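Local coordinates for pectate lyase (Cellvibrio cellulosa, PDB 1GXM), which cleaves polygalacturonate (pectate) by beta-elimination, through this catalytic module of a family 10 polysaccharide lyase, at residues Leu116-Pro121 with Thr131-Gly136. Residues are numbered along the deposited sequence; the frame is centred on the assembly and turned at random.
Sequences LPQFYP and TFNDNG
Leu116 and Thr131 are joined by one direct backbone hydrogen bond. Thr131 N donates to Leu116 O over 3.0 Å, and the N-H...O angle is 154°. The nitrogen lies nearly in line with the carbonyl, at a C=O...N angle of 167°.

Two residues after Leu116, Gln118 meets the side chain of the same Thr131. The two side chains cross obliquely. Thr131 CG2 packs against the aliphatic part of Gln118, 3.9 Å from CB and 4.0 Å from CG. It faces that way because CG2 is anti to the backbone N of Thr131. Thr131 OG1 lies 3.3 Å from Gln118 N at a poor angle and bonds to His129 O instead.

The extended chain carries Gln118 CD out toward Asn133. Gln118 OE1 and Asn133 ND2 are 4.2 Å apart, too far for a direct bond. One water bridges them. It accepts from Asn133 ND2 at 3.1 Å and bonds to Gln118 OE1 at 2.9 Å, probably as donor, though it has more acceptors in reach than protons. Gln118 NE2 makes a weak hydrogen bond to Ser127 OG.

The Leu116 side chain instead packs on Met137, Ala140 and Leu141 of helix 136-148. The backbone bond thus fixes Leu116 to the end of strand 130-131, while the loop leading into that helix is joined through water.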
ATOM      1  N   LEU A 116       1.378  -3.919   9.937  1.00  9.43           N
ATOM      2  CA  LEU A 116       0.728  -2.646  10.231  1.00  9.65           C
ATOM      3  C   LEU A 116      -0.766  -2.777  10.022  1.00  9.03           C
ATOM      4  O   LEU A 116      -1.207  -3.186   8.948  1.00  9.59           O
ATOM      5  CB  LEU A 116       1.251  -1.528   9.331  1.00  9.90           C
ATOM      6  CG  LEU A 116       2.755  -1.259   9.454  1.00 10.82           C
ATOM      7  CD1 LEU A 116       3.157  -0.143   8.543  1.00 11.65           C
ATOM      8  CD2 LEU A 116       3.097  -0.865  10.841  1.00 12.67           C
ATOM      9  N   PRO A 117      -1.551  -2.412  11.024  1.00  8.95           N
ATOM     10  CA  PRO A 117      -3.004  -2.456  10.922  1.00  9.23           C
ATOM     11  C   PRO A 117      -3.536  -1.257  10.183  1.00  8.98           C
ATOM     12  O   PRO A 117      -2.867  -0.253   9.998  1.00  9.74           O
ATOM     13  CB  PRO A 117      -3.437  -2.403  12.379  1.00  9.34           C
ATOM     14  CG  PRO A 117      -2.404  -1.557  13.015  1.00  9.91           C
ATOM     15  CD  PRO A 117      -1.114  -1.932  12.351  1.00  8.92           C
ATOM     16  N   GLN A 118      -4.774  -1.362   9.749  1.00  8.89           N
ATOM     17  CA  GLN A 118      -5.434  -0.277   9.061  1.00  8.94           C
ATOM     18  C   GLN A 118      -5.749   0.899   9.978  1.00  9.11           C
ATOM     19  O   GLN A 118      -5.644   2.037   9.570  1.00  9.02           O
ATOM     20  CB  GLN A 118      -6.702  -0.782   8.403  1.00  9.79           C
ATOM     21  CG  GLN A 118      -7.306   0.188   7.428  1.00 10.06           C
ATOM     22  CD  GLN A 118      -8.626  -0.307   6.854  1.00 10.99           C
ATOM     23  OE1 GLN A 118      -8.794  -0.399   5.621  1.00 14.32           O
ATOM     24  NE2 GLN A 118      -9.554  -0.596   7.711  1.00  9.24           N
ATOM     25  N   PHE A 119      -6.212   0.597  11.178  1.00  8.97           N
ATOM     26  CA  PHE A 119      -6.529   1.584  12.191  1.00  8.91           C
ATOM     27  C   PHE A 119      -5.795   1.211  13.460  1.00  9.13           C
ATOM     28  O   PHE A 119      -5.694   0.029  13.803  1.00  9.90           O
ATOM     29  CB  PHE A 119      -8.017   1.603  12.520  1.00  9.62           C
ATOM     30  CG  PHE A 119      -8.855   2.333  11.536  1.00 10.17           C
ATOM     31  CD1 PHE A 119      -9.216   1.727  10.352  1.00 10.94           C
ATOM     32  CD2 PHE A 119      -9.318   3.597  11.800  1.00 11.71           C
ATOM     33  CE1 PHE A 119     -10.000   2.378   9.447  1.00 11.67           C
ATOM     34  CE2 PHE A 119     -10.125   4.247  10.888  1.00 12.94           C
ATOM     35  CZ  PHE A 119     -10.452   3.643   9.716  1.00 12.72           C
ATOM     36  N   TYR A 120      -5.360   2.227  14.192  1.00  9.99           N
ATOM     37  CA  TYR A 120      -4.669   2.012  15.444  1.00 10.46           C
ATOM     38  C   TYR A 120      -4.932   3.198  16.361  1.00 11.31           C
ATOM     39  O   TYR A 120      -4.835   4.313  15.888  1.00 11.05           O
ATOM     40  CB  TYR A 120      -3.174   1.894  15.209  1.00 11.27           C
ATOM     41  CG  TYR A 120      -2.474   1.459  16.463  1.00 12.88           C
ATOM     42  CD1 TYR A 120      -2.509   0.132  16.870  1.00 13.91           C
ATOM     43  CD2 TYR A 120      -1.822   2.378  17.274  1.00 14.26           C
ATOM     44  CE1 TYR A 120      -1.898  -0.281  18.046  1.00 15.67           C
ATOM     45  CE2 TYR A 120      -1.192   1.965  18.452  1.00 14.85           C
ATOM     46  CZ  TYR A 120      -1.245   0.642  18.821  1.00 15.98           C
ATOM     47  OH  TYR A 120      -0.623   0.236  19.979  1.00 19.75           O
ATOM     48  N   PRO A 121      -5.205   3.015  17.664  1.00 11.13           N
ATOM     49  CA  PRO A 121      -5.420   1.742  18.342  1.00 12.03           C
ATOM     50  C   PRO A 121      -6.429   0.867  17.621  1.00 11.59           C
ATOM     51  O   PRO A 121      -7.315   1.348  16.918  1.00 11.57           O
ATOM     52  CB  PRO A 121      -5.924   2.172  19.722  1.00 12.44           C
ATOM     53  CG  PRO A 121      -5.193   3.448  19.919  1.00 12.90           C
ATOM     54  CD  PRO A 121      -5.265   4.151  18.598  1.00 12.50           C
ATOM     55  N   THR A 131      -2.536  -4.690   6.729  1.00  8.20           N
ATOM     56  CA  THR A 131      -3.382  -4.087   5.698  1.00  8.71           C
ATOM     57  C   THR A 131      -2.562  -3.583   4.550  1.00  8.50           C
ATOM     58  O   THR A 131      -1.988  -2.515   4.592  1.00  8.99           O
ATOM     59  CB  THR A 131      -4.190  -2.975   6.294  1.00  9.35           C
ATOM     60  OG1 THR A 131      -5.031  -3.537   7.301  1.00 10.83           O
ATOM     61  CG2 THR A 131      -5.145  -2.391   5.248  1.00 10.62           C
ATOM     62  N   PHE A 132      -2.530  -4.372   3.490  1.00  8.10           N
ATOM     63  CA  PHE A 132      -1.922  -3.927   2.255  1.00  8.52           C
ATOM     64  C   PHE A 132      -2.870  -3.098   1.425  1.00  8.80           C
ATOM     65  O   PHE A 132      -2.441  -2.315   0.608  1.00  9.46           O
ATOM     66  CB  PHE A 132      -1.396  -5.104   1.448  1.00  8.17           C
ATOM     67  CG  PHE A 132      -0.335  -5.872   2.160  1.00  8.02           C
ATOM     68  CD1 PHE A 132       0.860  -5.271   2.484  1.00  8.03           C
ATOM     69  CD2 PHE A 132      -0.513  -7.190   2.532  1.00  9.37           C
ATOM     70  CE1 PHE A 132       1.845  -5.959   3.137  1.00  8.86           C
ATOM     71  CE2 PHE A 132       0.469  -7.870   3.198  1.00 10.78           C
ATOM     72  CZ  PHE A 132       1.647  -7.261   3.488  1.00 10.10           C
ATOM     73  N   ASN A 133      -4.156  -3.233   1.690  1.00  9.34           N
ATOM     74  CA  ASN A 133      -5.202  -2.482   1.041  1.00  9.88           C
ATOM     75  C   ASN A 133      -4.874  -1.022   0.926  1.00 10.36           C
ATOM     76  O   ASN A 133      -4.401  -0.405   1.867  1.00 10.11           O
ATOM     77  CB  ASN A 133      -6.493  -2.629   1.840  1.00 10.65           C
ATOM     78  CG  ASN A 133      -7.692  -2.200   1.067  1.00 13.48           C
ATOM     79  OD1 ASN A 133      -8.080  -2.860   0.109  1.00 17.73           O
ATOM     80  ND2 ASN A 133      -8.304  -1.107   1.467  1.00 14.87           N
ATOM     81  N   ASP A 134      -5.160  -0.468  -0.248  1.00 10.63           N
ATOM     82  CA  ASP A 134      -4.903   0.937  -0.550  1.00 11.31           C
ATOM     83  C   ASP A 134      -3.456   1.327  -0.312  1.00 10.24           C
ATOM     84  O   ASP A 134      -3.144   2.441   0.082  1.00 10.66           O
ATOM     85  CB  ASP A 134      -5.817   1.836   0.271  1.00 12.28           C
ATOM     86  CG  ASP A 134      -6.224   3.067  -0.520  0.50 15.11           C
ATOM     87  OD1 ASP A 134      -6.857   3.958   0.061  0.50 14.64           O
ATOM     88  OD2 ASP A 134      -5.943   3.224  -1.730  0.50 15.24           O
ATOM     89  N   ASN A 135      -2.561   0.393  -0.569  1.00  9.31           N
ATOM     90  CA  ASN A 135      -1.131   0.573  -0.393  1.00  8.98           C
ATOM     91  C   ASN A 135      -0.733   0.966   1.023  1.00  9.23           C
ATOM     92  O   ASN A 135       0.337   1.502   1.227  1.00 10.36           O
ATOM     93  CB  ASN A 135      -0.599   1.596  -1.405  1.00  9.77           C
ATOM     94  CG  ASN A 135      -0.707   1.113  -2.800  1.00 10.51           C
ATOM     95  OD1 ASN A 135      -0.392  -0.049  -3.093  1.00 10.85           O
ATOM     96  ND2 ASN A 135      -1.149   1.990  -3.692  1.00 12.82           N
ATOM     97  N   GLY A 136      -1.565   0.647   2.003  1.00  9.36           N
ATOM     98  CA  GLY A 136      -1.342   1.160   3.341  1.00  8.85           C
ATOM     99  C   GLY A 136      -0.027   0.708   3.952  1.00  9.45           C
ATOM    100  O   GLY A 136       0.859   1.500   4.242  1.00  9.61           O
TER
HETATM  101  O   HOH W   1      -6.785   0.401   3.736  1.00 17.69           O